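Local coordinates for protein metallo-carboxypeptidase (Pseudomonas aeruginosa, PDB 4A39) that probably acts as a cytosolic M14-family carboxypeptidase, using a bound zinc ion to cleave residues from the C-terminal ends of its substrates, at residues M14-A18 against A30-I36; W81-A86 against R97-Y102; R137-I141 against I194-Q198; I158-R164 against D213-N219; A242-P246 against V257-M261. Residues are numbered along the deposited sequence.

Interaction 1: residues M14-A18 against A30-I36; sequences MQIRA and ASDPRRI
The short strand 15-17 faces the loop that joins strands 26-29 and 36-39. Their backbones stay apart, with CA of M14 and CA of A30 6.9 Å from each other; 227 Å² is buried. Local polar bonds shape the loop. D32 to R35 is a type I turn closed by R35 N to D32 O at 2.8 Å, and D32 OD1 accepts from R34 N at 3.0 Å, an Asx turn; P33, with phi near -51°, suits the second position. The contact itself is apolar. M14, extended at chi2 with chi1 p and chi3 p, brings its methyl CE within 3.7 Å of I36 CD1, 4.0 Å of P33 CG and 3.6 Å of A30 O. I16 (m, t) places CD1 3.9 Å from A30 CB and 3.8 Å from I36 CG2. A30 is small enough to accept both side chains. M14 also meets V56 and H65 of strands 53-57 and 65-69. The contact lies where outermost strand 15-17 meets the loop after 26-29, at the other edge of the same N-terminal sheet. With no hydrogen bond crossing, this is van der Waals packing, and unbranched M14 reaches A30, P33 and I36 together.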
# COMPACT_ATOMS: atom_id res chain seq x y z
N MET A 14 -10.60 -21.32 23.55
CA MET A 14 -9.56 -20.79 22.62
C MET A 14 -9.06 -19.45 23.14
O MET A 14 -9.67 -18.85 24.02
CB MET A 14 -10.17 -20.58 21.23
CG MET A 14 -11.11 -19.39 21.16
SD MET A 14 -11.95 -19.21 19.58
CE MET A 14 -13.40 -20.22 19.88
N GLN A 15 -7.94 -18.99 22.59
CA GLN A 15 -7.38 -17.70 23.00
C GLN A 15 -7.07 -16.87 21.77
O GLN A 15 -6.53 -17.37 20.78
CB GLN A 15 -6.10 -17.90 23.83
CG GLN A 15 -6.34 -18.64 25.14
CD GLN A 15 -5.47 -18.10 26.26
OE1 GLN A 15 -4.24 -18.15 26.20
NE2 GLN A 15 -6.12 -17.57 27.30
N ILE A 16 -7.43 -15.59 21.83
CA ILE A 16 -7.21 -14.66 20.72
C ILE A 16 -6.33 -13.52 21.20
O ILE A 16 -6.48 -13.04 22.33
CB ILE A 16 -8.56 -14.12 20.20
CG1 ILE A 16 -9.41 -15.29 19.69
CG2 ILE A 16 -8.33 -13.09 19.10
CD1 ILE A 16 -10.79 -14.90 19.20
N ARG A 17 -5.41 -13.08 20.35
CA ARG A 17 -4.50 -12.00 20.71
C ARG A 17 -4.00 -11.24 19.50
O ARG A 17 -4.06 -11.73 18.36
CB ARG A 17 -3.32 -12.57 21.50
CG ARG A 17 -2.45 -13.55 20.74
CD ARG A 17 -1.47 -14.25 21.67
NE ARG A 17 -0.65 -15.25 20.98
CZ ARG A 17 0.41 -14.96 20.23
NH1 ARG A 17 0.79 -13.70 20.05
NH2 ARG A 17 1.09 -15.94 19.64
N ALA A 18 -3.50 -10.03 19.74
CA ALA A 18 -2.98 -9.19 18.67
C ALA A 18 -1.72 -8.46 19.15
O ALA A 18 -1.41 -7.37 18.66
CB ALA A 18 -4.03 -8.17 18.25
N ALA A 30 -14.96 -14.94 23.35
CA ALA A 30 -14.57 -16.04 22.49
C ALA A 30 -14.83 -17.39 23.18
O ALA A 30 -14.16 -18.38 22.89
CB ALA A 30 -13.10 -15.91 22.11
N SER A 31 -15.82 -17.41 24.07
CA SER A 31 -16.16 -18.63 24.80
C SER A 31 -16.99 -19.63 23.99
O SER A 31 -17.01 -20.82 24.31
CB SER A 31 -16.92 -18.27 26.08
OG SER A 31 -18.12 -17.59 25.78
N ASP A 32 -17.67 -19.14 22.96
CA ASP A 32 -18.52 -19.98 22.12
C ASP A 32 -18.01 -19.87 20.67
O ASP A 32 -18.07 -18.81 20.08
CB ASP A 32 -19.97 -19.48 22.21
CG ASP A 32 -20.94 -20.32 21.41
OD1 ASP A 32 -20.51 -21.11 20.56
OD2 ASP A 32 -22.16 -20.16 21.64
N PRO A 33 -17.50 -20.98 20.11
CA PRO A 33 -16.98 -20.99 18.74
C PRO A 33 -17.91 -20.42 17.66
O PRO A 33 -17.43 -19.89 16.65
CB PRO A 33 -16.66 -22.46 18.49
CG PRO A 33 -16.29 -22.95 19.86
CD PRO A 33 -17.37 -22.32 20.71
N ARG A 34 -19.22 -20.52 17.86
CA ARG A 34 -20.15 -20.00 16.86
C ARG A 34 -20.64 -18.60 17.21
O ARG A 34 -21.52 -18.05 16.53
CB ARG A 34 -21.36 -20.96 16.72
CG ARG A 34 -20.97 -22.39 16.33
CD ARG A 34 -22.19 -23.29 16.05
NE ARG A 34 -22.91 -22.88 14.85
CZ ARG A 34 -24.14 -22.37 14.86
NH1 ARG A 34 -24.79 -22.20 16.00
NH2 ARG A 34 -24.73 -22.04 13.71
N ARG A 35 -20.08 -18.02 18.26
CA ARG A 35 -20.45 -16.67 18.70
C ARG A 35 -19.24 -15.84 19.11
O ARG A 35 -19.28 -15.13 20.12
CB ARG A 35 -21.43 -16.77 19.89
CG ARG A 35 -22.72 -17.54 19.59
CD ARG A 35 -23.72 -16.69 18.82
NE ARG A 35 -25.01 -17.37 18.61
CZ ARG A 35 -25.26 -18.23 17.64
NH1 ARG A 35 -24.32 -18.55 16.75
NH2 ARG A 35 -26.46 -18.79 17.54
N ILE A 36 -18.15 -15.93 18.36
CA ILE A 36 -16.94 -15.18 18.67
C ILE A 36 -17.18 -13.70 18.34
O ILE A 36 -17.50 -13.36 17.21
CB ILE A 36 -15.75 -15.72 17.85
CG1 ILE A 36 -15.56 -17.21 18.16
CG2 ILE A 36 -14.47 -14.94 18.20
CD1 ILE A 36 -14.62 -17.92 17.21

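Interaction 2: residues W81-A86 against R97-Y102; sequences WSGYQA and RVPSQY
Segment 81-86 begins with a type II turn, W81 to Y84, closed by Y84 N to W81 O at 3.1 Å. G83 takes phi 85°, psi -2°, where a CB would strike the preceding carbonyl, so glycine suits the position. At the turn, the CA atoms of S82 and Y102 approach to 5.7 Å. The chain then runs extended, antiparallel to 97-102, with CA atoms pairing Q85 with S100 (5.0 Å) and A86 with R97 (5.6 Å). One backbone hydrogen bond crosses, V98 N to A86 O at 3.0 Å, beside a CA-H...O contact from R97 CA to A86 O at 3.3 Å. S100 (chi1 m) takes over where the backbones do not pair: its OG accepts from A86 N at 3.0 Å and donates to V98 O at 2.9 Å. R97 reaches across so that NH1 gives 2.8 Å to Q85 O, while its other nitrogens bind more distant backbone carbonyls. W81 CB sits over the face of the Y102 ring (chi1 t), 3.5 Å from its centroid, a CH-pi contact; W81 NE1 bonds to S75. A86 CB packs 3.9 Å from V98 CG2. The contact joins the loop leading into strand 87-89 to strand 96-103. Because serine and arginine side chains answer backbone groups that regular pairing misses, the irregular strand entry is tied to the N-terminal sheet and, through R97, to F351, T362 and W364.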
# COMPACT_ATOMS: atom_id res chain seq x y z
N TRP A 81 -17.39 -2.78 3.35
CA TRP A 81 -17.44 -4.15 3.86
C TRP A 81 -18.25 -5.08 2.97
O TRP A 81 -18.02 -6.29 2.94
CB TRP A 81 -18.02 -4.19 5.28
CG TRP A 81 -17.15 -3.53 6.33
CD1 TRP A 81 -17.49 -2.47 7.12
CD2 TRP A 81 -15.82 -3.91 6.71
NE1 TRP A 81 -16.45 -2.16 7.97
CE2 TRP A 81 -15.42 -3.03 7.74
CE3 TRP A 81 -14.93 -4.91 6.28
CZ2 TRP A 81 -14.16 -3.12 8.36
CZ3 TRP A 81 -13.68 -4.99 6.90
CH2 TRP A 81 -13.31 -4.10 7.92
N SER A 82 -19.22 -4.52 2.25
CA SER A 82 -20.04 -5.31 1.36
C SER A 82 -19.17 -5.88 0.24
O SER A 82 -18.44 -5.15 -0.43
CB SER A 82 -21.16 -4.45 0.76
OG SER A 82 -21.96 -5.20 -0.14
N GLY A 83 -19.22 -7.20 0.07
CA GLY A 83 -18.43 -7.84 -0.96
C GLY A 83 -17.01 -8.18 -0.55
O GLY A 83 -16.25 -8.76 -1.32
N TYR A 84 -16.65 -7.82 0.68
CA TYR A 84 -15.30 -8.09 1.18
C TYR A 84 -15.22 -9.42 1.91
O TYR A 84 -16.08 -9.74 2.74
CB TYR A 84 -14.85 -6.98 2.13
CG TYR A 84 -13.56 -7.33 2.84
CD1 TYR A 84 -12.33 -7.23 2.20
CD2 TYR A 84 -13.58 -7.87 4.13
CE1 TYR A 84 -11.15 -7.67 2.81
CE2 TYR A 84 -12.42 -8.31 4.75
CZ TYR A 84 -11.21 -8.21 4.09
OH TYR A 84 -10.07 -8.69 4.69
N GLN A 85 -14.19 -10.19 1.59
CA GLN A 85 -13.96 -11.49 2.22
C GLN A 85 -12.66 -11.40 3.02
O GLN A 85 -11.62 -11.03 2.48
CB GLN A 85 -13.82 -12.59 1.16
CG GLN A 85 -15.00 -12.70 0.19
CD GLN A 85 -16.32 -12.96 0.89
OE1 GLN A 85 -17.14 -12.06 1.05
NE2 GLN A 85 -16.52 -14.20 1.31
N ALA A 86 -12.73 -11.74 4.31
CA ALA A 86 -11.56 -11.70 5.18
C ALA A 86 -10.48 -12.68 4.74
O ALA A 86 -10.79 -13.69 4.11
CB ALA A 86 -11.97 -12.01 6.62
N ARG A 97 -8.80 -16.58 1.37
CA ARG A 97 -10.03 -15.86 1.70
C ARG A 97 -11.04 -16.82 2.33
O ARG A 97 -11.07 -18.01 2.00
CB ARG A 97 -10.62 -15.23 0.44
CG ARG A 97 -9.73 -14.19 -0.25
CD ARG A 97 -9.77 -12.84 0.47
NE ARG A 97 -8.80 -11.91 -0.12
CZ ARG A 97 -8.90 -10.59 -0.06
NH1 ARG A 97 -9.93 -10.02 0.55
NH2 ARG A 97 -7.97 -9.82 -0.62
N VAL A 98 -11.87 -16.30 3.22
CA VAL A 98 -12.90 -17.10 3.89
C VAL A 98 -14.27 -16.46 3.70
O VAL A 98 -14.39 -15.24 3.55
CB VAL A 98 -12.61 -17.23 5.40
CG1 VAL A 98 -11.34 -18.04 5.62
CG2 VAL A 98 -12.49 -15.85 6.04
N PRO A 99 -15.33 -17.28 3.69
CA PRO A 99 -16.70 -16.79 3.52
C PRO A 99 -17.02 -15.66 4.49
O PRO A 99 -16.89 -15.82 5.71
CB PRO A 99 -17.55 -18.03 3.78
CG PRO A 99 -16.68 -19.14 3.27
CD PRO A 99 -15.31 -18.75 3.80
N SER A 100 -17.45 -14.52 3.96
CA SER A 100 -17.77 -13.37 4.79
C SER A 100 -19.07 -12.69 4.34
O SER A 100 -19.43 -12.74 3.17
CB SER A 100 -16.63 -12.35 4.72
OG SER A 100 -15.38 -12.98 4.98
N GLN A 101 -19.76 -12.07 5.30
CA GLN A 101 -21.00 -11.35 5.01
C GLN A 101 -21.01 -10.08 5.86
O GLN A 101 -20.31 -10.00 6.87
CB GLN A 101 -22.23 -12.18 5.38
CG GLN A 101 -22.22 -13.63 4.92
CD GLN A 101 -21.39 -14.52 5.83
OE1 GLN A 101 -21.45 -14.41 7.06
NE2 GLN A 101 -20.63 -15.42 5.22
N TYR A 102 -21.81 -9.10 5.44
CA TYR A 102 -21.90 -7.84 6.17
C TYR A 102 -23.35 -7.40 6.37
O TYR A 102 -24.14 -7.35 5.42
CB TYR A 102 -21.13 -6.75 5.41
CG TYR A 102 -21.18 -5.39 6.09
CD1 TYR A 102 -20.57 -5.18 7.32
CD2 TYR A 102 -21.86 -4.32 5.51
CE1 TYR A 102 -20.63 -3.94 7.96
CE2 TYR A 102 -21.93 -3.08 6.13
CZ TYR A 102 -21.31 -2.89 7.36
OH TYR A 102 -21.38 -1.66 7.98

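Interaction 3: residues R137-I141 against I194-Q198; sequences RALGI and IERLQ
In the alpha/beta catalytic domain of this zinc carboxypeptidase, the C-terminal ends of helices 128-138 and 185-196 lie side by side over one face of the central sheet. A type I turn, A138 to I141, carries the chain off the first helix, and CA atoms approach to 6.4 Å at A138 and I194 and to 6.0 Å at I141 and Q198. I141 (m, t) is the main wedge: its extended CD1 reaches 3.8 Å from L197 CB and 3.3 Å from Q198 CG. A138 is small, so the helices can close in, its CB 3.8 Å from I194 CG2. The ends of I194 (m, p) and L197 (m, m) turn away to the sheet, L197 meeting V163. At the exposed edge, R137 (t, t, m) reaches across the gap toward E195 and Q198, which suits a long, charged side chain. E195 makes its salt bridge with K370, while R137 and E195 are linked by a water that accepts weakly from R137 NE at 2.8 Å and donates to E195 OE2 at 3.2 Å.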
# COMPACT_ATOMS: atom_id res chain seq x y z
N ARG A 137 18.06 -6.96 1.27
CA ARG A 137 18.13 -7.55 -0.06
C ARG A 137 18.43 -6.49 -1.12
O ARG A 137 19.23 -6.71 -2.03
CB ARG A 137 16.82 -8.26 -0.40
CG ARG A 137 16.75 -8.81 -1.81
CD ARG A 137 15.41 -9.48 -2.06
NE ARG A 137 15.21 -10.63 -1.18
CZ ARG A 137 15.87 -11.78 -1.29
NH1 ARG A 137 16.75 -11.95 -2.27
NH2 ARG A 137 15.63 -12.77 -0.43
N ALA A 138 17.78 -5.33 -1.00
CA ALA A 138 17.97 -4.24 -1.95
C ALA A 138 19.41 -3.74 -1.99
O ALA A 138 19.97 -3.53 -3.07
CB ALA A 138 17.02 -3.09 -1.62
N LEU A 139 20.01 -3.55 -0.82
CA LEU A 139 21.38 -3.05 -0.76
C LEU A 139 22.42 -4.04 -1.28
O LEU A 139 23.58 -3.68 -1.46
CB LEU A 139 21.71 -2.63 0.68
CG LEU A 139 20.82 -1.51 1.22
CD1 LEU A 139 21.13 -1.26 2.69
CD2 LEU A 139 21.01 -0.25 0.39
N GLY A 140 22.00 -5.28 -1.53
CA GLY A 140 22.90 -6.28 -2.04
C GLY A 140 22.82 -6.36 -3.55
O GLY A 140 23.58 -7.09 -4.20
N ILE A 141 21.90 -5.59 -4.12
CA ILE A 141 21.70 -5.54 -5.57
C ILE A 141 22.63 -4.51 -6.19
O ILE A 141 22.91 -3.47 -5.59
CB ILE A 141 20.23 -5.19 -5.92
CG1 ILE A 141 19.31 -6.32 -5.48
CG2 ILE A 141 20.10 -4.94 -7.42
CD1 ILE A 141 17.83 -6.08 -5.77
N ILE A 194 11.51 -4.07 -6.26
CA ILE A 194 12.91 -4.27 -5.89
C ILE A 194 13.45 -5.65 -6.28
O ILE A 194 14.59 -5.76 -6.73
CB ILE A 194 13.11 -4.03 -4.36
CG1 ILE A 194 13.15 -2.53 -4.08
CG2 ILE A 194 14.41 -4.66 -3.89
CD1 ILE A 194 11.88 -1.80 -4.41
N GLU A 195 12.64 -6.69 -6.12
CA GLU A 195 13.12 -8.02 -6.47
C GLU A 195 13.42 -8.15 -7.96
O GLU A 195 14.28 -8.94 -8.35
CB GLU A 195 12.11 -9.09 -6.05
CG GLU A 195 11.88 -9.13 -4.55
CD GLU A 195 11.27 -10.43 -4.09
OE1 GLU A 195 10.49 -11.04 -4.85
OE2 GLU A 195 11.57 -10.85 -2.94
N ARG A 196 12.72 -7.40 -8.80
CA ARG A 196 12.97 -7.48 -10.23
C ARG A 196 14.37 -6.98 -10.57
O ARG A 196 14.98 -7.42 -11.55
CB ARG A 196 11.94 -6.67 -11.03
CG ARG A 196 12.28 -6.64 -12.52
CD ARG A 196 11.18 -6.08 -13.40
NE ARG A 196 11.62 -6.07 -14.80
CZ ARG A 196 10.88 -5.68 -15.82
NH1 ARG A 196 9.63 -5.26 -15.63
NH2 ARG A 196 11.38 -5.71 -17.05
N LEU A 197 14.89 -6.07 -9.75
CA LEU A 197 16.23 -5.52 -9.95
C LEU A 197 17.34 -6.57 -9.83
O LEU A 197 18.46 -6.35 -10.29
CB LEU A 197 16.48 -4.39 -8.95
CG LEU A 197 15.98 -2.99 -9.31
CD1 LEU A 197 16.83 -2.43 -10.44
CD2 LEU A 197 14.52 -3.03 -9.69
N GLN A 198 17.02 -7.70 -9.21
CA GLN A 198 17.99 -8.78 -9.03
C GLN A 198 18.30 -9.51 -10.33
O GLN A 198 19.36 -10.14 -10.45
CB GLN A 198 17.46 -9.79 -8.01
CG GLN A 198 17.27 -9.24 -6.61
CD GLN A 198 16.71 -10.28 -5.65
OE1 GLN A 198 15.58 -10.73 -5.79
NE2 GLN A 198 17.52 -10.65 -4.67
O HOH W 1 12.82 -9.33 -0.38

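Interaction 4: residues I158-R164 against D213-N219; sequences IELLRVR and DLYLVPN
Strands 158-163 and 213-217 run antiparallel, their axes 4.6 Å apart at closest and 164° between directions, inside the mixed sheet of the peptidase domain. Two hydrogen-bonded pairs flank a non-hydrogen-bonded one. L161 and L216 exchange bonds of 2.8 Å (L161 N to L216 O) and 2.8 Å (L216 N to L161 O). V163 N gives 2.8 Å to L214 O, and L214 N gives 3.0 Å to V163 O. Between them R162 faces Y215, and R162 NH1 donates to Y215 OH at 3.1 Å; CG of R162 lies over the ring, whose stacking partner is W174. R164 NH1 makes a 2.6 Å salt bridge to D213 OD2, while D213 OD1 accepts from S169 OG. Where pairing stops, a water lies 3.0 Å from E159 O and can donate to it, and accepts from N219 N at 3.0 Å. N219's side chain bonds to N221 N and E187, about 9 Å from those of E183 and H180. Aliphatic L161, V163, L214 and L216 fill one apolar face, V163 CB 3.9 Å from L214 CB, covered by helices 128-138 and 185-196. R164-D213 and R162-Y215 thus satisfy polar ends across the strands.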
# COMPACT_ATOMS: atom_id res chain seq x y z
N ILE A 158 13.17 5.60 8.01
CA ILE A 158 12.42 5.82 6.77
C ILE A 158 13.51 5.82 5.69
O ILE A 158 14.03 6.87 5.33
CB ILE A 158 11.71 7.20 6.73
CG1 ILE A 158 10.86 7.41 7.99
CG2 ILE A 158 10.85 7.30 5.48
CD1 ILE A 158 9.70 6.48 8.09
N GLU A 159 13.87 4.64 5.19
CA GLU A 159 14.92 4.56 4.18
C GLU A 159 14.53 5.06 2.80
O GLU A 159 13.44 4.79 2.32
CB GLU A 159 15.41 3.11 4.04
CG GLU A 159 16.01 2.53 5.31
CD GLU A 159 15.03 1.67 6.08
OE1 GLU A 159 13.81 1.96 6.01
OE2 GLU A 159 15.47 0.72 6.75
N LEU A 160 15.45 5.80 2.18
CA LEU A 160 15.27 6.30 0.83
C LEU A 160 16.36 5.60 0.03
O LEU A 160 17.55 5.87 0.23
CB LEU A 160 15.47 7.82 0.75
CG LEU A 160 15.57 8.42 -0.66
CD1 LEU A 160 14.38 7.99 -1.50
CD2 LEU A 160 15.66 9.94 -0.56
N LEU A 161 15.97 4.69 -0.85
CA LEU A 161 16.92 3.94 -1.65
C LEU A 161 17.04 4.54 -3.04
O LEU A 161 16.07 5.06 -3.58
CB LEU A 161 16.48 2.48 -1.79
CG LEU A 161 16.12 1.74 -0.50
CD1 LEU A 161 15.58 0.36 -0.84
CD2 LEU A 161 17.35 1.64 0.40
N ARG A 162 18.24 4.50 -3.61
CA ARG A 162 18.44 5.02 -4.96
C ARG A 162 19.08 3.95 -5.83
O ARG A 162 20.08 3.33 -5.44
CB ARG A 162 19.31 6.29 -4.98
CG ARG A 162 19.59 6.77 -6.41
CD ARG A 162 20.06 8.21 -6.49
NE ARG A 162 21.41 8.39 -5.97
CZ ARG A 162 22.05 9.56 -5.95
NH1 ARG A 162 21.45 10.65 -6.42
NH2 ARG A 162 23.28 9.64 -5.46
N VAL A 163 18.49 3.73 -7.00
CA VAL A 163 19.00 2.76 -7.95
C VAL A 163 19.64 3.59 -9.06
O VAL A 163 18.95 4.29 -9.79
CB VAL A 163 17.87 1.89 -8.53
CG1 VAL A 163 18.45 0.80 -9.41
CG2 VAL A 163 17.04 1.29 -7.41
N ARG A 164 20.96 3.51 -9.17
CA ARG A 164 21.70 4.26 -10.18
C ARG A 164 22.79 3.36 -10.75
O ARG A 164 23.74 3.00 -10.05
CB ARG A 164 22.32 5.51 -9.54
CG ARG A 164 23.16 6.39 -10.47
CD ARG A 164 23.55 7.69 -9.76
NE ARG A 164 24.45 8.55 -10.53
CZ ARG A 164 24.07 9.31 -11.56
NH1 ARG A 164 22.81 9.34 -11.95
NH2 ARG A 164 24.97 10.06 -12.19
N ASP A 213 17.26 7.03 -12.82
CA ASP A 213 17.61 6.47 -11.53
C ASP A 213 16.28 6.33 -10.78
O ASP A 213 15.36 7.12 -11.00
CB ASP A 213 18.51 7.40 -10.71
CG ASP A 213 19.89 7.57 -11.30
OD1 ASP A 213 20.31 6.72 -12.11
OD2 ASP A 213 20.56 8.55 -10.93
N LEU A 214 16.18 5.34 -9.91
CA LEU A 214 14.96 5.16 -9.14
C LEU A 214 15.18 5.60 -7.70
O LEU A 214 16.20 5.27 -7.09
CB LEU A 214 14.52 3.70 -9.16
CG LEU A 214 14.42 3.04 -10.54
CD1 LEU A 214 13.96 1.60 -10.35
CD2 LEU A 214 13.46 3.80 -11.43
N TYR A 215 14.24 6.38 -7.18
CA TYR A 215 14.26 6.87 -5.80
C TYR A 215 13.07 6.17 -5.15
O TYR A 215 11.92 6.46 -5.47
CB TYR A 215 14.10 8.39 -5.77
CG TYR A 215 15.32 9.14 -6.27
CD1 TYR A 215 15.66 9.14 -7.62
CD2 TYR A 215 16.15 9.82 -5.38
CE1 TYR A 215 16.79 9.82 -8.08
CE2 TYR A 215 17.28 10.50 -5.83
CZ TYR A 215 17.59 10.50 -7.18
OH TYR A 215 18.70 11.18 -7.63
N LEU A 216 13.37 5.24 -4.25
CA LEU A 216 12.34 4.42 -3.62
C LEU A 216 12.23 4.52 -2.11
O LEU A 216 13.23 4.49 -1.40
CB LEU A 216 12.60 2.95 -3.97
CG LEU A 216 12.97 2.61 -5.42
CD1 LEU A 216 13.39 1.15 -5.49
CD2 LEU A 216 11.79 2.89 -6.33
N VAL A 217 11.00 4.62 -1.62
CA VAL A 217 10.73 4.65 -0.18
C VAL A 217 9.76 3.50 0.08
O VAL A 217 8.55 3.66 -0.09
CB VAL A 217 10.07 5.97 0.28
CG1 VAL A 217 9.74 5.88 1.76
CG2 VAL A 217 11.01 7.15 0.02
N PRO A 218 10.27 2.32 0.48
CA PRO A 218 9.47 1.13 0.76
C PRO A 218 8.33 1.30 1.76
O PRO A 218 7.28 0.67 1.61
CB PRO A 218 10.51 0.12 1.24
CG PRO A 218 11.72 0.50 0.44
CD PRO A 218 11.71 2.01 0.56
N ASN A 219 8.53 2.12 2.79
CA ASN A 219 7.47 2.34 3.77
C ASN A 219 7.53 3.72 4.40
O ASN A 219 8.47 4.07 5.11
CB ASN A 219 7.48 1.26 4.85
CG ASN A 219 6.21 1.27 5.68
OD1 ASN A 219 6.00 2.17 6.50
ND2 ASN A 219 5.35 0.28 5.47
O HOH W 2 11.35 2.95 3.54

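Interaction 5: residues A242-P246 against V257-M261; sequences AWLEP and VQQEM
W243 spreads its indole beside the amide of Q258, with W243 CE3 3.4 Å from Q258 NE2, and the same amide turns back to the loop: Q258 NE2 donates to W243 O at 2.9 Å. Glutamine suits the spot, since an extended side chain (m, t) lets a helix residue meet both a ring and a backbone carbonyl. Segment 242-246 is irregular, 257-261 helical, and the nearest CA atoms, of W243 and Q258, stay 8.2 Å apart, so side chains bridge the gap. The indole (chi1 m, chi2 71°) meets the helix by its edge: CH2 lies 4.0 Å from V257 CG1, and CZ3 lies 4.3 Å from M261 SD. P246 CG touches Q258 OE1 at 3.6 Å. W243 NE1 bonds to Q179, and the tryptophan side chain is about 8 Å from the bound inhibitor, making this packing the layer behind the active-site cleft. There W243 sits between helix 252-264, helix 332-340 (A332 and V336) and strand 171-177 (I176).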
# COMPACT_ATOMS: atom_id res chain seq x y z
N ALA A 242 -0.71 16.01 4.52
CA ALA A 242 0.33 16.87 5.09
C ALA A 242 1.35 17.39 4.09
O ALA A 242 2.38 17.93 4.48
CB ALA A 242 1.05 16.12 6.20
N TRP A 243 1.07 17.26 2.80
CA TRP A 243 2.04 17.71 1.81
C TRP A 243 2.07 19.20 1.53
O TRP A 243 3.08 19.73 1.06
CB TRP A 243 1.88 16.91 0.53
CG TRP A 243 2.28 15.48 0.74
CD1 TRP A 243 1.61 14.54 1.47
CD2 TRP A 243 3.50 14.86 0.31
NE1 TRP A 243 2.34 13.37 1.52
CE2 TRP A 243 3.50 13.54 0.82
CE3 TRP A 243 4.59 15.29 -0.46
CZ2 TRP A 243 4.55 12.64 0.58
CZ3 TRP A 243 5.64 14.39 -0.69
CH2 TRP A 243 5.61 13.09 -0.17
N LEU A 244 0.99 19.90 1.83
CA LEU A 244 0.96 21.34 1.61
C LEU A 244 1.67 22.04 2.76
O LEU A 244 2.32 23.07 2.57
CB LEU A 244 -0.49 21.82 1.50
CG LEU A 244 -0.71 23.27 1.03
CD1 LEU A 244 -0.04 23.48 -0.32
CD2 LEU A 244 -2.20 23.54 0.95
N GLU A 245 1.55 21.47 3.96
CA GLU A 245 2.17 22.05 5.15
C GLU A 245 2.75 20.98 6.07
O GLU A 245 2.22 20.72 7.16
CB GLU A 245 1.13 22.88 5.91
CG GLU A 245 0.50 23.99 5.08
CD GLU A 245 -0.64 24.68 5.78
OE1 GLU A 245 -1.63 24.00 6.12
OE2 GLU A 245 -0.56 25.91 5.99
N PRO A 246 3.86 20.35 5.65
CA PRO A 246 4.52 19.31 6.44
C PRO A 246 5.19 19.85 7.70
O PRO A 246 5.48 21.05 7.79
CB PRO A 246 5.52 18.70 5.46
CG PRO A 246 5.90 19.87 4.62
CD PRO A 246 4.57 20.55 4.37
N VAL A 257 10.90 13.30 3.04
CA VAL A 257 10.82 13.10 1.60
C VAL A 257 10.84 14.40 0.81
O VAL A 257 11.53 14.49 -0.20
CB VAL A 257 9.57 12.27 1.22
CG1 VAL A 257 9.49 12.11 -0.29
CG2 VAL A 257 9.64 10.91 1.89
N GLN A 258 10.09 15.40 1.26
CA GLN A 258 10.07 16.68 0.56
C GLN A 258 11.44 17.34 0.51
O GLN A 258 11.79 17.98 -0.48
CB GLN A 258 9.04 17.63 1.18
CG GLN A 258 7.60 17.29 0.78
CD GLN A 258 6.61 18.38 1.14
OE1 GLN A 258 6.94 19.57 1.16
NE2 GLN A 258 5.36 17.99 1.40
N GLN A 259 12.23 17.19 1.57
CA GLN A 259 13.56 17.78 1.59
C GLN A 259 14.46 17.11 0.56
O GLN A 259 15.25 17.77 -0.13
CB GLN A 259 14.19 17.67 2.98
CG GLN A 259 13.52 18.55 4.03
CD GLN A 259 13.67 20.03 3.73
OE1 GLN A 259 13.10 20.88 4.42
NE2 GLN A 259 14.43 20.36 2.69
N GLU A 260 14.35 15.79 0.46
CA GLU A 260 15.16 15.03 -0.48
C GLU A 260 14.72 15.32 -1.91
O GLU A 260 15.55 15.38 -2.82
CB GLU A 260 15.04 13.53 -0.20
CG GLU A 260 15.66 13.09 1.13
CD GLU A 260 17.13 13.44 1.24
OE1 GLU A 260 17.87 13.22 0.26
OE2 GLU A 260 17.56 13.92 2.31
N MET A 261 13.42 15.51 -2.11
CA MET A 261 12.92 15.81 -3.45
C MET A 261 13.43 17.17 -3.90
O MET A 261 13.85 17.34 -5.05
CB MET A 261 11.39 15.82 -3.48
CG MET A 261 10.74 14.46 -3.26
SD MET A 261 8.94 14.56 -3.42
CE MET A 261 8.55 12.87 -3.91

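In the fold
All five contacts follow one another along the chain except interactions 3 and 4, whose segments alternate. Interactions 1 and 2 belong to the nine-stranded N-terminal sheet, with centres 19 Å apart; interactions 4 and 5 lie in the zinc carboxypeptidase domain, their centres about 35 and 37 Å from that of interaction 2, across the chain's centre. Interactions 3 and 4 touch, with centres 11 Å apart: I194 CD1 meets L216 CD1 at 3.5 Å, joining a helix pair to one face of the central sheet. Helix 252-264 reaches interaction 4 from interaction 5 through E260 CG and L160 CD2 (3.6 Å). Helices thus sandwich that sheet behind the zinc site, with the N-terminal domain alongside, joined through R97.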